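Local atomic coordinates of AB hydrolase-1 domain-containing protein (Streptococcus mutans, PDB entry 4L9A), a protein that probably hydrolyses carboxylic ester bonds, acting as a carboxylesterase of the alpha/beta hydrolase fold. Residues A[140-145]-A[266-271]; A[159-164]-A[240-245]; A[234-239]-A[258-263]. All coordinates share one frame; numbering follows the deposited sequence.

Interaction 1: A[140-145]-A[266-271]; sequences GLEPTT and QHHYLH
Glu142 and His268 meet through a His-carboxylate hydrogen bond of the alpha/beta hydrolase fold, between the loop after strand 134-141 and the loop that follows the last strand, where this fold commonly carries its catalytic histidine. His268 donates from ND1 to Glu142 OE1 over 2.6 Å, and the N-H points almost straight at the oxygen (173°). The oxygen lies at the ring edge, close to the imidazole plane, and is met on its anti side. Carboxylate and ring planes are 44° apart, so the two groups are not coplanar. His268 CG is anti to the backbone N (chi1 -176°), and the ring end comes nearer the glutamate than the CB direction suggests. A carboxylate suits this buried place because other donors fix it too: Arg243 makes a salt bridge with OE1, and the backbone N of Glu240 bonds OE2.

The remaining contacts are apolar. Leu270, at the start of helix 270-273, sets CD1 4.1 Å from Glu142 CG, crossing that chain at about a right angle. Leu141, the last strand residue, packs against the histidine next along: the imidazole of His271 leads away to Asn58, leaving His271 CB 3.8 Å from Leu141 CG.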
loop_
_atom_site.group_PDB
_atom_site.type_symbol
_atom_site.label_atom_id
_atom_site.label_comp_id
_atom_site.label_asym_id
_atom_site.label_seq_id
_atom_site.Cartn_x
_atom_site.Cartn_y
_atom_site.Cartn_z
ATOM N N GLY A 140 1.234 -0.649 8.557
ATOM C CA GLY A 140 2.122 -0.215 7.496
ATOM C C GLY A 140 3.271 -1.172 7.272
ATOM O O GLY A 140 3.996 -1.516 8.202
ATOM N N LEU A 141 3.425 -1.611 6.034
ATOM C CA LEU A 141 4.571 -2.408 5.648
ATOM C C LEU A 141 5.568 -1.487 4.952
ATOM O O LEU A 141 5.360 -1.096 3.807
ATOM C CB LEU A 141 4.147 -3.557 4.725
ATOM C CG LEU A 141 3.131 -4.565 5.283
ATOM C CD1 LEU A 141 3.370 -4.896 6.758
ATOM C CD2 LEU A 141 1.695 -4.070 5.071
ATOM N N GLU A 142 6.641 -1.124 5.664
ATOM C CA GLU A 142 7.604 -0.125 5.180
ATOM C C GLU A 142 6.959 1.047 4.425
ATOM O O GLU A 142 7.304 1.348 3.276
ATOM C CB GLU A 142 8.727 -0.793 4.366
ATOM C CG GLU A 142 9.678 -1.582 5.297
ATOM C CD GLU A 142 11.001 -1.960 4.667
ATOM O OE1 GLU A 142 11.228 -1.673 3.465
ATOM O OE2 GLU A 142 11.819 -2.572 5.387
ATOM N N PRO A 143 5.995 1.705 5.075
ATOM C CA PRO A 143 5.368 2.872 4.445
ATOM C C PRO A 143 6.414 3.950 4.184
ATOM O O PRO A 143 7.320 4.142 5.002
ATOM C CB PRO A 143 4.354 3.339 5.494
ATOM C CG PRO A 143 4.904 2.831 6.802
ATOM C CD PRO A 143 5.562 1.510 6.468
ATOM N N THR A 144 6.298 4.630 3.049
ATOM C CA THR A 144 7.296 5.601 2.636
ATOM C C THR A 144 7.273 6.827 3.550
ATOM O O THR A 144 6.234 7.479 3.682
ATOM C CB THR A 144 7.075 6.018 1.161
ATOM O OG1 THR A 144 6.918 4.838 0.356
ATOM C CG2 THR A 144 8.272 6.817 0.650
ATOM N N THR A 145 8.405 7.128 4.195
ATOM C CA THR A 145 8.507 8.315 5.048
ATOM C C THR A 145 8.922 9.552 4.261
ATOM O O THR A 145 9.569 9.456 3.208
ATOM C CB THR A 145 9.539 8.151 6.178
ATOM O OG1 THR A 145 10.829 7.867 5.612
ATOM C CG2 THR A 145 9.128 7.042 7.146
ATOM N N GLN A 266 13.850 -9.473 5.440
ATOM C CA GLN A 266 15.129 -9.284 4.770
ATOM C C GLN A 266 14.979 -8.463 3.496
ATOM O O GLN A 266 15.943 -8.255 2.767
ATOM C CB GLN A 266 15.758 -10.634 4.429
ATOM C CG GLN A 266 14.978 -11.824 4.937
ATOM C CD GLN A 266 15.348 -12.181 6.357
ATOM O OE1 GLN A 266 16.110 -11.465 7.006
ATOM N NE2 GLN A 266 14.811 -13.290 6.849
ATOM N N HIS A 267 13.763 -8.002 3.231
ATOM C CA HIS A 267 13.494 -7.217 2.036
ATOM C C HIS A 267 12.321 -6.260 2.239
ATOM O O HIS A 267 11.710 -6.223 3.302
ATOM C CB HIS A 267 13.234 -8.132 0.839
ATOM C CG HIS A 267 12.164 -9.149 1.080
ATOM N ND1 HIS A 267 10.824 -8.865 0.933
ATOM C CD2 HIS A 267 12.235 -10.442 1.470
ATOM C CE1 HIS A 267 10.116 -9.943 1.217
ATOM N NE2 HIS A 267 10.948 -10.913 1.546
ATOM N N HIS A 268 12.018 -5.493 1.199
ATOM C CA HIS A 268 11.023 -4.432 1.266
ATOM C C HIS A 268 9.579 -4.955 1.253
ATOM O O HIS A 268 8.646 -4.242 1.635
ATOM C CB HIS A 268 11.268 -3.498 0.075
ATOM C CG HIS A 268 10.390 -2.284 0.029
ATOM N ND1 HIS A 268 10.171 -1.465 1.119
ATOM C CD2 HIS A 268 9.724 -1.709 -1.004
ATOM C CE1 HIS A 268 9.392 -0.458 0.764
ATOM N NE2 HIS A 268 9.113 -0.578 -0.524
ATOM N N TYR A 269 9.398 -6.200 0.819
ATOM C CA TYR A 269 8.055 -6.718 0.564
ATOM C C TYR A 269 7.526 -7.569 1.713
ATOM O O TYR A 269 7.255 -8.765 1.557
ATOM C CB TYR A 269 8.015 -7.475 -0.777
ATOM C CG TYR A 269 8.085 -6.541 -1.972
ATOM C CD1 TYR A 269 9.301 -6.015 -2.404
ATOM C CD2 TYR A 269 6.928 -6.163 -2.651
ATOM C CE1 TYR A 269 9.362 -5.143 -3.497
ATOM C CE2 TYR A 269 6.980 -5.299 -3.741
ATOM C CZ TYR A 269 8.197 -4.796 -4.155
ATOM O OH TYR A 269 8.239 -3.936 -5.227
ATOM N N LEU A 270 7.360 -6.930 2.866
ATOM C CA LEU A 270 7.021 -7.642 4.092
ATOM C C LEU A 270 5.597 -8.182 4.035
ATOM O O LEU A 270 5.285 -9.190 4.666
ATOM C CB LEU A 270 7.224 -6.731 5.313
ATOM C CG LEU A 270 8.648 -6.181 5.415
ATOM C CD1 LEU A 270 8.835 -5.324 6.689
ATOM C CD2 LEU A 270 9.671 -7.319 5.375
ATOM N N HIS A 271 4.739 -7.514 3.270
ATOM C CA HIS A 271 3.367 -7.996 3.085
ATOM C C HIS A 271 3.300 -9.299 2.301
ATOM O O HIS A 271 2.274 -9.970 2.309
ATOM C CB HIS A 271 2.486 -6.947 2.410
ATOM C CG HIS A 271 2.976 -6.534 1.061
ATOM N ND1 HIS A 271 4.207 -5.951 0.866
ATOM C CD2 HIS A 271 2.397 -6.616 -0.162
ATOM C CE1 HIS A 271 4.371 -5.690 -0.419
ATOM N NE2 HIS A 271 3.288 -6.086 -1.065
#

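Interaction 2: A[159-164]-A[240-245]; sequences PQLALR and ESFREK
A salt bridge and a CH-pi contact, Arg164 with Glu240 and Gln160 with Phe242, join helix 159-167 to the turn at the end of strand 235-239. The helix belongs to the helical region between strands 134-141 and 235-239, consistent with the cap that many alpha/beta hydrolases carry after this strand, so the contact ties that region to the sheet domain.

Arg164 and Glu240 reach toward each other tip to tip. The arginine chain is extended from CG to NE and presents its end nitrogens, both of which close on one oxygen: NH1 at 2.8 Å and NH2 at 2.7 Å from Glu240 OE1. That oxygen lies close to the guanidinium plane, and its syn side faces the arginine. The bond from NH1 to Glu240 OE2 is weak. Arginine suits this place because its long chain carries the charge from the helix to the glutamate.

Phe242 gives the contact its apolar part, touching Gln160, Leu161 and Arg164 of the helix. Its ring stands at 90° to the guanidinium, with Arg164 NH2 3.5 Å from Phe242 CE2. Gln160 lies over one face, its amide nearly parallel to the ring (14° apart). The bend at chi2 (-68°) carries Gln160 CD back over the ring, 3.7 Å from Phe242 CD1, while glutamine's methylenes supply the apolar surface that the ring meets. Leu161 comes to the ring edge, CD2 3.9 Å from Phe242 CZ, where its methyl packs against the carbon rim. Tyr158 adds an edge-to-face contact with the same phenyl. Above the ring, Gln160 CG sits 3.4 Å from the Phe242 centroid, almost on its normal.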
loop_
_atom_site.group_PDB
_atom_site.type_symbol
_atom_site.label_atom_id
_atom_site.label_comp_id
_atom_site.label_asym_id
_atom_site.label_seq_id
_atom_site.Cartn_x
_atom_site.Cartn_y
_atom_site.Cartn_z
ATOM N N PRO A 159 23.212 2.717 3.246
ATOM C CA PRO A 159 24.122 2.047 2.315
ATOM C C PRO A 159 23.547 0.708 1.839
ATOM O O PRO A 159 23.810 0.311 0.707
ATOM C CB PRO A 159 25.415 1.865 3.138
ATOM C CG PRO A 159 24.988 2.010 4.578
ATOM C CD PRO A 159 23.821 2.956 4.567
ATOM N N GLN A 160 22.749 0.036 2.663
ATOM C CA GLN A 160 22.212 -1.258 2.245
ATOM C C GLN A 160 21.218 -1.157 1.078
ATOM O O GLN A 160 21.192 -2.020 0.207
ATOM C CB GLN A 160 21.667 -2.096 3.422
ATOM C CG GLN A 160 20.833 -1.367 4.480
ATOM C CD GLN A 160 21.637 -0.375 5.314
ATOM O OE1 GLN A 160 21.781 0.777 4.928
ATOM N NE2 GLN A 160 22.152 -0.813 6.458
ATOM N N LEU A 161 20.430 -0.089 1.036
ATOM C CA LEU A 161 19.524 0.112 -0.087
ATOM C C LEU A 161 20.298 0.510 -1.337
ATOM O O LEU A 161 19.963 0.090 -2.451
ATOM C CB LEU A 161 18.461 1.155 0.252
ATOM C CG LEU A 161 17.517 0.766 1.382
ATOM C CD1 LEU A 161 16.588 1.923 1.713
ATOM C CD2 LEU A 161 16.715 -0.493 1.009
ATOM N N ALA A 162 21.343 1.311 -1.148
ATOM C CA ALA A 162 22.176 1.752 -2.260
ATOM C C ALA A 162 22.838 0.557 -2.926
ATOM O O ALA A 162 22.929 0.491 -4.150
ATOM C CB ALA A 162 23.229 2.752 -1.789
ATOM N N LEU A 163 23.299 -0.390 -2.114
ATOM C CA LEU A 163 23.948 -1.587 -2.635
ATOM C C LEU A 163 22.939 -2.499 -3.342
ATOM O O LEU A 163 23.230 -3.069 -4.400
ATOM C CB LEU A 163 24.682 -2.336 -1.516
ATOM C CG LEU A 163 25.949 -1.653 -1.000
ATOM C CD1 LEU A 163 26.454 -2.318 0.277
ATOM C CD2 LEU A 163 27.013 -1.661 -2.085
ATOM N N ARG A 164 21.746 -2.627 -2.772
ATOM C CA ARG A 164 20.738 -3.481 -3.381
ATOM C C ARG A 164 20.370 -2.971 -4.779
ATOM O O ARG A 164 20.340 -3.741 -5.736
ATOM C CB ARG A 164 19.493 -3.601 -2.491
ATOM C CG ARG A 164 19.752 -4.233 -1.118
ATOM C CD ARG A 164 18.450 -4.319 -0.323
ATOM N NE ARG A 164 18.640 -4.822 1.036
ATOM C CZ ARG A 164 17.662 -4.936 1.929
ATOM N NH1 ARG A 164 16.416 -4.587 1.607
ATOM N NH2 ARG A 164 17.927 -5.400 3.145
ATOM N N GLU A 240 12.242 -3.619 8.029
ATOM C CA GLU A 240 13.551 -4.227 8.227
ATOM C C GLU A 240 14.276 -3.493 9.362
ATOM O O GLU A 240 14.094 -2.286 9.537
ATOM C CB GLU A 240 14.355 -4.174 6.922
ATOM C CG GLU A 240 13.711 -4.978 5.776
ATOM C CD GLU A 240 14.356 -4.696 4.429
ATOM O OE1 GLU A 240 15.344 -5.365 4.087
ATOM O OE2 GLU A 240 13.884 -3.784 3.720
ATOM N N SER A 241 15.091 -4.217 10.134
ATOM C CA SER A 241 15.721 -3.648 11.327
ATOM C C SER A 241 16.538 -2.376 11.079
ATOM O O SER A 241 16.561 -1.485 11.924
ATOM C CB SER A 241 16.606 -4.686 12.041
ATOM O OG SER A 241 17.632 -5.153 11.187
ATOM N N PHE A 242 17.209 -2.274 9.934
ATOM C CA PHE A 242 18.094 -1.127 9.726
ATOM C C PHE A 242 17.362 0.223 9.589
ATOM O O PHE A 242 17.986 1.281 9.628
ATOM C CB PHE A 242 19.066 -1.367 8.567
ATOM C CG PHE A 242 18.406 -1.482 7.223
ATOM C CD1 PHE A 242 18.104 -0.349 6.486
ATOM C CD2 PHE A 242 18.110 -2.725 6.685
ATOM C CE1 PHE A 242 17.499 -0.453 5.240
ATOM C CE2 PHE A 242 17.501 -2.835 5.440
ATOM C CZ PHE A 242 17.194 -1.700 4.719
ATOM N N ARG A 243 16.042 0.183 9.460
ATOM C CA ARG A 243 15.252 1.407 9.385
ATOM C C ARG A 243 14.590 1.811 10.702
ATOM O O ARG A 243 13.732 2.688 10.714
ATOM C CB ARG A 243 14.177 1.254 8.314
ATOM C CG ARG A 243 14.758 1.264 6.929
ATOM C CD ARG A 243 14.030 2.274 6.089
ATOM N NE ARG A 243 13.141 1.595 5.196
ATOM C CZ ARG A 243 12.199 2.173 4.462
ATOM N NH1 ARG A 243 11.978 3.486 4.502
ATOM N NH2 ARG A 243 11.473 1.405 3.685
ATOM N N GLU A 244 14.994 1.193 11.807
ATOM C CA GLU A 244 14.310 1.416 13.082
ATOM C C GLU A 244 14.195 2.894 13.496
ATOM O O GLU A 244 13.105 3.369 13.831
ATOM C CB GLU A 244 14.968 0.600 14.198
ATOM C CG GLU A 244 14.329 0.806 15.574
ATOM C CD GLU A 244 15.176 0.233 16.703
ATOM O OE1 GLU A 244 16.408 0.157 16.544
ATOM O OE2 GLU A 244 14.610 -0.150 17.739
ATOM N N LYS A 245 15.311 3.617 13.478
ATOM C CA LYS A 245 15.311 5.012 13.930
ATOM C C LYS A 245 14.403 5.905 13.076
ATOM O O LYS A 245 13.629 6.714 13.597
ATOM C CB LYS A 245 16.731 5.578 13.948
ATOM C CG LYS A 245 16.800 6.985 14.508
ATOM C CD LYS A 245 18.226 7.507 14.552
ATOM C CE LYS A 245 18.249 8.940 15.062
ATOM N NZ LYS A 245 17.534 9.063 16.368
#

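Interaction 3: A[234-239]-A[258-263]; sequences PSIVFS and QTKLIL
Val237 O accepts the backbone N-H of Ile262, N to O 2.7 Å, in a nearly straight bond (176°). Three further backbone bonds tie the two segments: Lys260 N to Ser235 O, Val237 N to Lys260 O and Ser239 N to Ile262 O. Each strand gives and accepts at alternate residues, the pattern of parallel pairing. Before the second strand begins, a side chain takes over, because Thr259 OG1 accepts a hydrogen bond from Ser235 N at 3.0 Å. With OG1 beside its own backbone N (chi1 -75°), the threonine hydroxyl stands in for a carbonyl, and it is bonded to Asn254 as well.

These are the two strands of a beta-alpha-beta crossover in which helix 244-248 links strand 235-239 to strand 260-263, the outermost strand at this end of the alpha/beta hydrolase sheet.

Beta-branched Ile236, Val237 and Ile262, with Phe238, suit the extended chain and supply much of the apolar surface. Phe238 and Ile262 lie side by side on one face, pointing the same way: Phe238 CD2 is 3.6 Å from Ile262 CB, and Ile262 CG1 rises over the ring as a CH-pi contact, 4.3 Å from its centroid. Ile236 joins them, its CG2 4.3 Å from Ile262 CG1, while its CD1 bends toward Gln258 O. Helix 275-287 packs on this side, touching Phe238 and Lys260, whose CG packs on Ile236 CD1 while the end of its chain leads away. On the opposite face, the branched tips of Val237 and Leu261 meet obliquely, Val237 CG1 at 3.8 Å from Leu261 CD1, under Tyr247 and Leu248 of helix 244-248.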
loop_
_atom_site.group_PDB
_atom_site.type_symbol
_atom_site.label_atom_id
_atom_site.label_comp_id
_atom_site.label_asym_id
_atom_site.label_seq_id
_atom_site.Cartn_x
_atom_site.Cartn_y
_atom_site.Cartn_z
ATOM N N PRO A 234 -4.350 3.628 16.610
ATOM C CA PRO A 234 -3.182 2.755 16.769
ATOM C C PRO A 234 -2.511 2.483 15.433
ATOM O O PRO A 234 -3.181 2.357 14.399
ATOM C CB PRO A 234 -3.763 1.456 17.344
ATOM C CG PRO A 234 -5.245 1.628 17.384
ATOM C CD PRO A 234 -5.620 2.892 16.689
ATOM N N SER A 235 -1.187 2.390 15.471
ATOM C CA SER A 235 -0.383 2.164 14.286
ATOM C C SER A 235 0.529 0.974 14.517
ATOM O O SER A 235 1.278 0.944 15.495
ATOM C CB SER A 235 0.465 3.403 13.994
ATOM O OG SER A 235 1.247 3.227 12.830
ATOM N N ILE A 236 0.474 -0.010 13.623
ATOM C CA ILE A 236 1.432 -1.106 13.679
ATOM C C ILE A 236 2.302 -1.027 12.430
ATOM O O ILE A 236 1.815 -1.213 11.308
ATOM C CB ILE A 236 0.766 -2.494 13.745
ATOM C CG1 ILE A 236 -0.338 -2.540 14.809
ATOM C CG2 ILE A 236 1.822 -3.558 14.033
ATOM C CD1 ILE A 236 0.177 -2.493 16.209
ATOM N N VAL A 237 3.580 -0.717 12.619
ATOM C CA VAL A 237 4.499 -0.577 11.490
ATOM C C VAL A 237 5.508 -1.725 11.499
ATOM O O VAL A 237 6.065 -2.067 12.551
ATOM C CB VAL A 237 5.210 0.798 11.518
ATOM C CG1 VAL A 237 6.341 0.880 10.485
ATOM C CG2 VAL A 237 4.197 1.906 11.296
ATOM N N PHE A 238 5.707 -2.332 10.331
ATOM C CA PHE A 238 6.696 -3.387 10.141
ATOM C C PHE A 238 7.774 -2.879 9.207
ATOM O O PHE A 238 7.480 -2.301 8.160
ATOM C CB PHE A 238 6.061 -4.640 9.498
ATOM C CG PHE A 238 5.038 -5.317 10.362
ATOM C CD1 PHE A 238 3.749 -4.806 10.465
ATOM C CD2 PHE A 238 5.355 -6.471 11.056
ATOM C CE1 PHE A 238 2.792 -5.430 11.262
ATOM C CE2 PHE A 238 4.408 -7.102 11.856
ATOM C CZ PHE A 238 3.130 -6.579 11.964
ATOM N N SER A 239 9.025 -3.139 9.562
ATOM C CA SER A 239 10.144 -2.677 8.773
ATOM C C SER A 239 11.360 -3.557 9.016
ATOM O O SER A 239 11.505 -4.152 10.084
ATOM C CB SER A 239 10.479 -1.236 9.162
ATOM O OG SER A 239 11.815 -0.913 8.821
ATOM N N GLN A 258 -1.385 0.943 21.944
ATOM C CA GLN A 258 -1.432 -0.222 21.069
ATOM C C GLN A 258 -0.508 -0.088 19.865
ATOM O O GLN A 258 -0.338 -1.042 19.108
ATOM C CB GLN A 258 -2.863 -0.465 20.570
ATOM C CG GLN A 258 -3.805 -1.057 21.600
ATOM C CD GLN A 258 -5.147 -1.407 20.978
ATOM O OE1 GLN A 258 -5.935 -0.523 20.640
ATOM N NE2 GLN A 258 -5.394 -2.700 20.786
ATOM N N THR A 259 0.074 1.095 19.677
ATOM C CA THR A 259 1.000 1.314 18.568
ATOM C C THR A 259 2.287 0.527 18.781
ATOM O O THR A 259 2.824 0.515 19.887
ATOM C CB THR A 259 1.329 2.807 18.421
ATOM O OG1 THR A 259 0.212 3.480 17.831
ATOM C CG2 THR A 259 2.552 3.014 17.545
ATOM N N LYS A 260 2.775 -0.127 17.731
ATOM C CA LYS A 260 4.038 -0.884 17.797
ATOM C C LYS A 260 4.895 -0.703 16.548
ATOM O O LYS A 260 4.377 -0.524 15.439
ATOM C CB LYS A 260 3.785 -2.388 17.968
ATOM C CG LYS A 260 2.879 -2.781 19.135
ATOM C CD LYS A 260 2.909 -4.295 19.354
ATOM C CE LYS A 260 2.026 -4.712 20.518
ATOM N NZ LYS A 260 2.188 -3.783 21.662
ATOM N N LEU A 261 6.208 -0.761 16.728
ATOM C CA LEU A 261 7.127 -0.906 15.606
ATOM C C LEU A 261 7.725 -2.305 15.683
ATOM O O LEU A 261 8.386 -2.652 16.661
ATOM C CB LEU A 261 8.231 0.151 15.648
ATOM C CG LEU A 261 9.364 0.015 14.624
ATOM C CD1 LEU A 261 8.813 0.125 13.207
ATOM C CD2 LEU A 261 10.465 1.054 14.879
ATOM N N ILE A 262 7.464 -3.109 14.659
ATOM C CA ILE A 262 7.936 -4.490 14.585
ATOM C C ILE A 262 9.080 -4.587 13.576
ATOM O O ILE A 262 8.899 -4.292 12.396
ATOM C CB ILE A 262 6.794 -5.451 14.155
ATOM C CG1 ILE A 262 5.596 -5.317 15.103
ATOM C CG2 ILE A 262 7.286 -6.902 14.117
ATOM C CD1 ILE A 262 5.982 -5.387 16.593
ATOM N N LEU A 263 10.263 -4.987 14.037
ATOM C CA LEU A 263 11.407 -5.143 13.138
ATOM C C LEU A 263 11.494 -6.599 12.671
ATOM O O LEU A 263 11.550 -7.507 13.495
ATOM C CB LEU A 263 12.722 -4.711 13.816
ATOM C CG LEU A 263 12.829 -3.282 14.368
ATOM C CD1 LEU A 263 14.253 -2.973 14.921
ATOM C CD2 LEU A 263 12.437 -2.286 13.299
#

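Following the chain from its N terminus, segment 140-145 leaves strand 134-141 and meets its partner, 266-271, only near the end of the chain: interaction 1 closes the longest loop, and both others lie within it. Segment 159-164 opens interaction 2, which closes at 240-245 after the helical region and strand 235-239. Interaction 3 begins with that strand, 234-239, and closes at 258-263, so interactions 2 and 3 cross. The carboxylate of interaction 1 is shared with the 240-245 turn of interaction 2, and Gly140 pairs with Ile236 and Phe238 in the sheet. Together they tie the helical region, the last three strands and the loop beyond strand 260-263.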